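Local coordinates for protein putative DNA helicase (Lactobacillus plantarum, PDB 3DMN) that probably acts as a DNA helicase of the UvrD-like family, of which this is the C-terminal domain, with a P-loop NTPase-type fold, at residues 81-94 with 99-113. Numbering follows the deposited sequence.
With ACT (acetate ion), chain F; ACT (acetate ion), chain C.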
ATOM      1  N   LEU A  81       6.855 -13.317   1.770  1.00 26.54           N
ATOM      2  CA  LEU A  81       6.501 -13.380   0.363  1.00 26.16           C
ATOM      3  C   LEU A  81       7.429 -14.330  -0.395  1.00 25.00           C
ATOM      4  O   LEU A  81       7.005 -15.064  -1.305  1.00 25.39           O
ATOM      5  CB  LEU A  81       6.566 -11.999  -0.256  1.00 27.15           C
ATOM      6  CG  LEU A  81       5.396 -11.083   0.127  1.00 27.18           C
ATOM      7  CD1 LEU A  81       5.764  -9.703  -0.458  1.00 31.18           C
ATOM      8  CD2 LEU A  81       4.047 -11.586  -0.454  1.00 29.51           C
ATOM      9  N   LYS A  82       8.704 -14.354  -0.014  1.00 25.13           N
ATOM     10  CA  LYS A  82       9.621 -15.315  -0.680  1.00 25.34           C
ATOM     11  C   LYS A  82       9.170 -16.748  -0.410  1.00 25.02           C
ATOM     12  O   LYS A  82       9.256 -17.604  -1.276  1.00 24.32           O
ATOM     13  CB  LYS A  82      11.063 -15.095  -0.218  1.00 26.60           C
ATOM     14  CG  LYS A  82      11.644 -13.799  -0.797  1.00 27.13           C
ATOM     15  CD  LYS A  82      13.131 -13.698  -0.444  1.00 30.01           C
ATOM     16  CE  LYS A  82      13.784 -12.403  -0.970  1.00 29.78           C
ATOM     17  NZ  LYS A  82      15.247 -12.285  -0.510  1.00 31.49           N
ATOM     18  N   ALA A  83       8.668 -16.991   0.801  1.00 25.32           N
ATOM     19  CA  ALA A  83       8.115 -18.303   1.157  1.00 24.90           C
ATOM     20  C   ALA A  83       6.762 -18.578   0.485  1.00 25.68           C
ATOM     21  O   ALA A  83       6.230 -19.695   0.600  1.00 27.05           O
ATOM     22  CB  ALA A  83       8.026 -18.414   2.722  1.00 26.26           C
ATOM     23  N   ARG A  84       6.238 -17.608  -0.268  1.00 24.58           N
ATOM     24  CA  ARG A  84       5.067 -17.865  -1.124  1.00 25.75           C
ATOM     25  C   ARG A  84       5.454 -18.021  -2.575  1.00 26.80           C
ATOM     26  O   ARG A  84       4.568 -18.090  -3.460  1.00 26.43           O
ATOM     27  CB  ARG A  84       4.021 -16.728  -1.038  1.00 26.26           C
ATOM     28  CG  ARG A  84       3.509 -16.480   0.366  1.00 27.34           C
ATOM     29  CD  ARG A  84       3.093 -17.757   1.141  1.00 27.09           C
ATOM     30  NE  ARG A  84       2.468 -17.313   2.412  1.00 29.94           N
ATOM     31  CZ  ARG A  84       1.215 -16.846   2.526  1.00 29.04           C
ATOM     32  NH1 ARG A  84       0.404 -16.786   1.450  1.00 28.29           N
ATOM     33  NH2 ARG A  84       0.794 -16.439   3.746  1.00 28.58           N
ATOM     34  N   GLY A  85       6.760 -18.114  -2.845  1.00 26.01           N
ATOM     35  CA  GLY A  85       7.274 -18.299  -4.192  1.00 26.32           C
ATOM     36  C   GLY A  85       7.377 -17.018  -5.003  1.00 25.64           C
ATOM     37  O   GLY A  85       7.595 -17.101  -6.223  1.00 27.54           O
ATOM     38  N   GLU A  86       7.241 -15.858  -4.344  1.00 25.38           N
ATOM     39  CA  GLU A  86       7.312 -14.573  -5.073  1.00 26.80           C
ATOM     40  C   GLU A  86       8.773 -14.239  -5.313  1.00 27.66           C
ATOM     41  O   GLU A  86       9.641 -14.543  -4.467  1.00 27.88           O
ATOM     42  CB  GLU A  86       6.702 -13.440  -4.255  1.00 28.13           C
ATOM     43  CG  GLU A  86       5.214 -13.629  -3.942  1.00 29.16           C
ATOM     44  CD  GLU A  86       4.249 -13.350  -5.109  1.00 32.81           C
ATOM     45  OE1 GLU A  86       4.670 -13.010  -6.241  1.00 34.54           O
ATOM     46  OE2 GLU A  86       3.021 -13.447  -4.860  1.00 35.12           O
ATOM     47  N   GLN A  87       9.034 -13.524  -6.411  1.00 27.44           N
ATOM     48  CA  GLN A  87      10.351 -12.899  -6.608  1.00 28.90           C
ATOM     49  C   GLN A  87      10.259 -11.565  -5.901  1.00 28.15           C
ATOM     50  O   GLN A  87       9.380 -10.778  -6.236  1.00 30.27           O
ATOM     51  CB  GLN A  87      10.610 -12.656  -8.103  1.00 29.60           C
ATOM     52  CG  GLN A  87      12.044 -12.287  -8.435  1.00 32.69           C
ATOM     53  CD  GLN A  87      12.283 -12.199  -9.955  1.00 30.87           C
ATOM     54  OE1 GLN A  87      11.368 -11.904 -10.731  1.00 37.50           O
ATOM     55  NE2 GLN A  87      13.506 -12.471 -10.365  1.00 37.57           N
ATOM     56  N   VAL A  88      11.091 -11.352  -4.895  1.00 27.67           N
ATOM     57  CA  VAL A  88      10.973 -10.132  -4.047  1.00 28.62           C
ATOM     58  C   VAL A  88      12.299  -9.398  -3.971  1.00 29.30           C
ATOM     59  O   VAL A  88      13.391 -10.014  -3.814  1.00 30.06           O
ATOM     60  CB  VAL A  88      10.542 -10.461  -2.628  1.00 28.48           C
ATOM     61  CG1 VAL A  88      10.156  -9.132  -1.871  1.00 28.49           C
ATOM     62  CG2 VAL A  88       9.362 -11.402  -2.680  1.00 30.48           C
ATOM     63  N   THR A  89      12.200  -8.072  -4.107  1.00 29.17           N
ATOM     64  CA  THR A  89      13.356  -7.201  -3.933  1.00 29.50           C
ATOM     65  C   THR A  89      13.004  -6.202  -2.835  1.00 29.61           C
ATOM     66  O   THR A  89      12.153  -5.326  -3.035  1.00 29.82           O
ATOM     67  CB  THR A  89      13.680  -6.467  -5.229  1.00 28.72           C
ATOM     68  OG1 THR A  89      14.069  -7.427  -6.213  1.00 30.09           O
ATOM     69  CG2 THR A  89      14.822  -5.461  -5.014  1.00 31.74           C
ATOM     70  N   LEU A  90      13.656  -6.351  -1.684  1.00 29.77           N
ATOM     71  CA  LEU A  90      13.477  -5.404  -0.602  1.00 31.46           C
ATOM     72  C   LEU A  90      14.476  -4.300  -0.894  1.00 32.63           C
ATOM     73  O   LEU A  90      15.715  -4.501  -0.794  1.00 31.86           O
ATOM     74  CB  LEU A  90      13.685  -6.083   0.749  1.00 31.54           C
ATOM     75  CG  LEU A  90      13.756  -5.167   1.975  1.00 35.17           C
ATOM     76  CD1 LEU A  90      12.591  -4.287   1.945  1.00 34.70           C
ATOM     77  CD2 LEU A  90      13.796  -5.975   3.242  1.00 39.40           C
ATOM     78  N   ILE A  91      13.927  -3.175  -1.379  1.00 35.09           N
ATOM     79  CA  ILE A  91      14.759  -2.120  -2.014  1.00 37.92           C
ATOM     80  C   ILE A  91      15.539  -1.364  -0.989  1.00 38.76           C
ATOM     81  O   ILE A  91      15.078  -1.153   0.141  1.00 39.84           O
ATOM     82  CB  ILE A  91      14.003  -1.139  -3.006  1.00 36.99           C
ATOM     83  CG1 ILE A  91      13.084  -0.153  -2.270  1.00 38.56           C
ATOM     84  CG2 ILE A  91      13.310  -1.929  -4.157  1.00 39.13           C
ATOM     85  CD1 ILE A  91      12.826   1.155  -3.036  1.00 39.08           C
ATOM     86  N   GLN A  92      16.777  -1.007  -1.390  1.00 39.65           N
ATOM     87  CA  GLN A  92      17.710  -0.261  -0.518  1.00 41.73           C
ATOM     88  C   GLN A  92      18.034   1.113  -1.123  1.00 41.64           C
ATOM     89  O   GLN A  92      18.653   1.973  -0.472  1.00 41.15           O
ATOM     90  CB  GLN A  92      19.022  -1.036  -0.324  1.00 41.30           C
ATOM     91  CG  GLN A  92      18.877  -2.519   0.082  1.00 43.70           C
ATOM     92  CD  GLN A  92      20.137  -3.090   0.729  1.00 45.01           C
ATOM     93  OE1 GLN A  92      21.096  -2.361   0.995  1.00 50.13           O
ATOM     94  NE2 GLN A  92      20.142  -4.403   0.972  1.00 49.34           N
ATOM     95  N   THR A  93      17.617   1.301  -2.376  1.00 41.02           N
ATOM     96  CA  THR A  93      17.816   2.572  -3.067  1.00 41.21           C
ATOM     97  C   THR A  93      16.742   2.696  -4.154  1.00 41.43           C
ATOM     98  O   THR A  93      16.218   1.689  -4.597  1.00 41.08           O
ATOM     99  CB  THR A  93      19.277   2.665  -3.582  1.00 41.87           C
ATOM    100  OG1 THR A  93      19.607   4.039  -3.795  1.00 42.32           O
ATOM    101  CG2 THR A  93      19.508   1.801  -4.862  1.00 39.94           C
ATOM    102  N   GLU A  94      16.397   3.910  -4.569  1.00 41.55           N
ATOM    103  CA  GLU A  94      15.241   4.091  -5.466  1.00 42.69           C
ATOM    104  C   GLU A  94      15.389   3.336  -6.804  1.00 41.56           C
ATOM    105  O   GLU A  94      14.449   2.738  -7.353  1.00 39.70           O
ATOM    106  CB  GLU A  94      14.926   5.600  -5.646  1.00 42.20           C
ATOM    107  CG  GLU A  94      15.648   6.313  -6.782  1.00 45.46           C
ATOM    108  CD  GLU A  94      15.484   7.845  -6.769  1.00 46.48           C
ATOM    109  OE1 GLU A  94      14.566   8.371  -6.080  1.00 52.48           O
ATOM    110  OE2 GLU A  94      16.292   8.518  -7.459  1.00 52.70           O
ATOM    111  N   ALA A  99      15.848  -8.246  -9.770  1.00 53.45           N
ATOM    112  CA  ALA A  99      14.564  -8.967  -9.773  1.00 52.70           C
ATOM    113  C   ALA A  99      13.268  -8.243 -10.128  1.00 52.71           C
ATOM    114  O   ALA A  99      12.267  -8.440  -9.434  1.00 50.85           O
ATOM    115  CB  ALA A  99      14.380  -9.672  -8.441  1.00 51.46           C
ATOM    116  N   PRO A 100      13.254  -7.413 -11.199  1.00 52.51           N
ATOM    117  CA  PRO A 100      11.973  -6.818 -11.615  1.00 51.81           C
ATOM    118  C   PRO A 100      10.825  -7.808 -11.698  1.00 51.49           C
ATOM    119  O   PRO A 100      10.460  -8.301 -12.787  1.00 52.58           O
ATOM    120  CB  PRO A 100      12.319  -6.170 -12.935  1.00 52.97           C
ATOM    121  CG  PRO A 100      13.686  -5.681 -12.645  1.00 52.75           C
ATOM    122  CD  PRO A 100      14.339  -6.888 -12.030  1.00 52.76           C
ATOM    123  N   GLY A 101      10.361  -8.123 -10.486  1.00 49.07           N
ATOM    124  CA  GLY A 101       9.134  -8.816 -10.090  1.00 45.84           C
ATOM    125  C   GLY A 101       8.553  -7.923  -8.989  1.00 44.10           C
ATOM    126  O   GLY A 101       7.989  -6.890  -9.317  1.00 43.43           O
ATOM    127  N   VAL A 102       8.759  -8.247  -7.696  1.00 41.33           N
ATOM    128  CA  VAL A 102       8.054  -7.499  -6.617  1.00 39.68           C
ATOM    129  C   VAL A 102       8.976  -6.560  -5.815  1.00 37.04           C
ATOM    130  O   VAL A 102       9.906  -7.028  -5.164  1.00 37.50           O
ATOM    131  CB  VAL A 102       7.352  -8.498  -5.647  1.00 39.87           C
ATOM    132  CG1 VAL A 102       6.532  -7.796  -4.595  1.00 41.23           C
ATOM    133  CG2 VAL A 102       6.476  -9.492  -6.417  1.00 41.49           C
ATOM    134  N   ILE A 103       8.702  -5.250  -5.790  1.00 34.73           N
ATOM    135  CA  ILE A 103       9.523  -4.363  -4.946  1.00 33.48           C
ATOM    136  C   ILE A 103       8.799  -4.129  -3.625  1.00 31.01           C
ATOM    137  O   ILE A 103       7.592  -3.869  -3.615  1.00 29.83           O
ATOM    138  CB  ILE A 103       9.913  -2.955  -5.559  1.00 34.62           C
ATOM    139  CG1 ILE A 103       8.694  -2.160  -5.934  1.00 39.25           C
ATOM    140  CG2 ILE A 103      10.918  -3.094  -6.716  1.00 37.60           C
ATOM    141  CD1 ILE A 103       9.028  -0.821  -6.543  1.00 38.21           C
ATOM    142  N   VAL A 104       9.556  -4.248  -2.534  1.00 29.13           N
ATOM    143  CA  VAL A 104       9.084  -3.914  -1.197  1.00 29.30           C
ATOM    144  C   VAL A 104       9.937  -2.720  -0.754  1.00 29.64           C
ATOM    145  O   VAL A 104      11.193  -2.817  -0.742  1.00 30.16           O
ATOM    146  CB  VAL A 104       9.252  -5.129  -0.209  1.00 28.97           C
ATOM    147  CG1 VAL A 104       8.849  -4.650   1.174  1.00 29.81           C
ATOM    148  CG2 VAL A 104       8.330  -6.270  -0.630  1.00 29.13           C
ATOM    149  N   VAL A 105       9.262  -1.634  -0.386  1.00 29.44           N
ATOM    150  CA  VAL A 105       9.860  -0.308  -0.273  1.00 30.72           C
ATOM    151  C   VAL A 105       9.528   0.187   1.145  1.00 29.44           C
ATOM    152  O   VAL A 105       8.366   0.389   1.459  1.00 30.21           O
ATOM    153  CB  VAL A 105       9.156   0.730  -1.332  1.00 30.01           C
ATOM    154  CG1 VAL A 105       9.751   2.143  -1.267  1.00 34.93           C
ATOM    155  CG2 VAL A 105       9.204   0.222  -2.781  1.00 34.25           C
ATOM    156  N   PRO A 106      10.549   0.404   2.002  1.00 29.62           N
ATOM    157  CA  PRO A 106      10.178   1.121   3.264  1.00 29.39           C
ATOM    158  C   PRO A 106       9.735   2.552   2.975  1.00 28.28           C
ATOM    159  O   PRO A 106      10.265   3.182   2.059  1.00 28.44           O
ATOM    160  CB  PRO A 106      11.493   1.183   4.029  1.00 31.07           C
ATOM    161  CG  PRO A 106      12.342   0.112   3.404  1.00 31.66           C
ATOM    162  CD  PRO A 106      11.978   0.056   1.963  1.00 31.36           C
ATOM    163  N   SER A 107       8.807   3.072   3.766  1.00 27.63           N
ATOM    164  CA  SER A 107       8.189   4.365   3.469  1.00 27.11           C
ATOM    165  C   SER A 107       9.227   5.432   3.210  1.00 28.07           C
ATOM    166  O   SER A 107       9.103   6.243   2.280  1.00 29.30           O
ATOM    167  CB  SER A 107       7.258   4.826   4.596  1.00 27.43           C
ATOM    168  OG  SER A 107       7.961   4.960   5.840  1.00 28.30           O
ATOM    169  N   PHE A 108      10.268   5.439   4.038  1.00 26.81           N
ATOM    170  CA  PHE A 108      11.329   6.458   3.921  1.00 28.73           C
ATOM    171  C   PHE A 108      12.175   6.378   2.656  1.00 30.35           C
ATOM    172  O   PHE A 108      13.002   7.298   2.400  1.00 33.22           O
ATOM    173  CB  PHE A 108      12.233   6.447   5.183  1.00 28.90           C
ATOM    174  CG  PHE A 108      12.847   5.121   5.482  1.00 28.97           C
ATOM    175  CD1 PHE A 108      12.287   4.285   6.467  1.00 28.11           C
ATOM    176  CD2 PHE A 108      13.973   4.681   4.789  1.00 30.56           C
ATOM    177  CE1 PHE A 108      12.848   3.051   6.786  1.00 27.36           C
ATOM    178  CE2 PHE A 108      14.555   3.444   5.074  1.00 29.79           C
ATOM    179  CZ  PHE A 108      13.991   2.611   6.106  1.00 30.53           C
ATOM    180  N   LEU A 109      12.035   5.297   1.896  1.00 31.42           N
ATOM    181  CA  LEU A 109      12.807   5.195   0.655  1.00 34.23           C
ATOM    182  C   LEU A 109      11.953   5.478  -0.538  1.00 36.48           C
ATOM    183  O   LEU A 109      12.449   5.433  -1.671  1.00 38.12           O
ATOM    184  CB  LEU A 109      13.493   3.855   0.470  1.00 34.37           C
ATOM    185  CG  LEU A 109      14.675   3.564   1.378  1.00 35.16           C
ATOM    186  CD1 LEU A 109      15.280   2.198   1.014  1.00 37.37           C
ATOM    187  CD2 LEU A 109      15.723   4.687   1.361  1.00 38.27           C
ATOM    188  N   ALA A 110      10.686   5.762  -0.299  1.00 36.83           N
ATOM    189  CA  ALA A 110       9.779   5.967  -1.409  1.00 38.84           C
ATOM    190  C   ALA A 110       9.844   7.433  -1.865  1.00 39.68           C
ATOM    191  O   ALA A 110       9.136   7.842  -2.792  1.00 40.16           O
ATOM    192  CB  ALA A 110       8.380   5.526  -1.034  1.00 37.94           C
ATOM    193  N   LYS A 111      10.700   8.220  -1.197  1.00 40.43           N
ATOM    194  CA  LYS A 111      10.799   9.663  -1.414  1.00 42.30           C
ATOM    195  C   LYS A 111      11.057   9.969  -2.880  1.00 41.25           C
ATOM    196  O   LYS A 111      12.014   9.443  -3.467  1.00 42.39           O
ATOM    197  CB  LYS A 111      11.940  10.235  -0.548  1.00 42.90           C
ATOM    198  CG  LYS A 111      12.187  11.736  -0.685  1.00 44.98           C
ATOM    199  CD  LYS A 111      13.489  12.124   0.024  1.00 45.69           C
ATOM    200  CE  LYS A 111      13.696  13.636   0.013  1.00 48.97           C
ATOM    201  NZ  LYS A 111      15.119  13.976  -0.294  1.00 50.80           N
ATOM    202  N   GLY A 112      10.205  10.814  -3.452  1.00 41.02           N
ATOM    203  CA  GLY A 112      10.341  11.250  -4.842  1.00 40.80           C
ATOM    204  C   GLY A 112       9.929  10.193  -5.837  1.00 40.02           C
ATOM    205  O   GLY A 112      10.301  10.285  -7.015  1.00 41.60           O
ATOM    206  N   LEU A 113       9.178   9.183  -5.377  1.00 37.99           N
ATOM    207  CA  LEU A 113       8.808   8.060  -6.256  1.00 35.87           C
ATOM    208  C   LEU A 113       7.312   8.024  -6.486  1.00 35.16           C
ATOM    209  O   LEU A 113       6.543   8.395  -5.623  1.00 35.23           O
ATOM    210  CB  LEU A 113       9.267   6.719  -5.679  1.00 36.38           C
ATOM    211  CG  LEU A 113      10.790   6.548  -5.455  1.00 36.50           C
ATOM    212  CD1 LEU A 113      11.098   5.123  -5.002  1.00 36.69           C
ATOM    213  CD2 LEU A 113      11.590   6.941  -6.680  1.00 39.22           C
TER
HETATM  214  C   ACT F   5      15.753  -8.997  -1.456  1.00 33.84           C
HETATM  215  O   ACT F   5      16.109  -7.857  -1.853  1.00 33.98           O
HETATM  216  OXT ACT F   5      16.209  -9.990  -2.070  1.00 35.03           O
HETATM  217  CH3 ACT F   5      14.897  -9.177  -0.261  1.00 33.58           C
HETATM  218  C   ACT C   2      13.905 -13.687  -4.858  1.00 21.42           C
HETATM  219  O   ACT C   2      12.919 -13.618  -4.098  1.00 21.06           O
HETATM  220  OXT ACT C   2      13.922 -12.875  -5.803  1.00 25.17           O
HETATM  221  CH3 ACT C   2      14.991 -14.621  -4.653  1.00 18.63           C
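With chi1 at 72°, Ile-91 carries CG1 between its own backbone N and carbonyl carbon, which lays CD1 against both methyls of Val-105 and leaves CG2 to meet Ile-103; CD1 lies 3.7 Å from Val-105 CG1, and CG2 is equally close to Ile-103 CG2. Leu-90, whose CG swings opposite the backbone N (chi1 170°), brings CD1 across Val-104, 3.8 Å from its CG1, while the other branch of that valine, CG2, meets Val-88 CG1 at 3.6 Å. Between these apolar groups, which lie on both faces of the sheet, strands 88-90 and 102-106 pair in parallel through four backbone bonds: Val-102 N to Gln-87 O, Thr-89 N to Val-102 O (2.7 Å), Val-104 N to Thr-89 O and Ile-91 N to Val-104 O. The first is the most bent, 138° at the hydrogen. Past the strands, Leu-109 CD1 comes to 3.5 Å from Ile-91 O. An alanine at Ile-91 would lose the CG2 and CD1 contacts, and would probably open a gap beside Ile-103 and Val-105. Near the other end, Ala-99 CB packs against Gln-87 CG, and Thr-89 OG1 bonds to the carbonyl of Leu-98, tying strand 88-90 to the connecting loop. Along the side of strand 88-90 turned from Val-102, two acetates, probably from the crystallisation liquor, accept the backbone N-H groups of Val-88 and Leu-90; Lys-82 NZ also bonds to the acetate at Leu-90, 2.9 Å from its OXT. Strand 88-90 borders the chain's parallel sheet, consistent with the alpha/beta fold of P-loop NTPase helicase domains, and strand 102-106 continues inward to strand 64-68 through backbone bonds from Ile-103 and Val-105 to Ile-66. Helix 71-82, closed by a Schellman motif at Gly-85, packs on Val-88 and Leu-90, and its Leu-81 reaches helix 43-59.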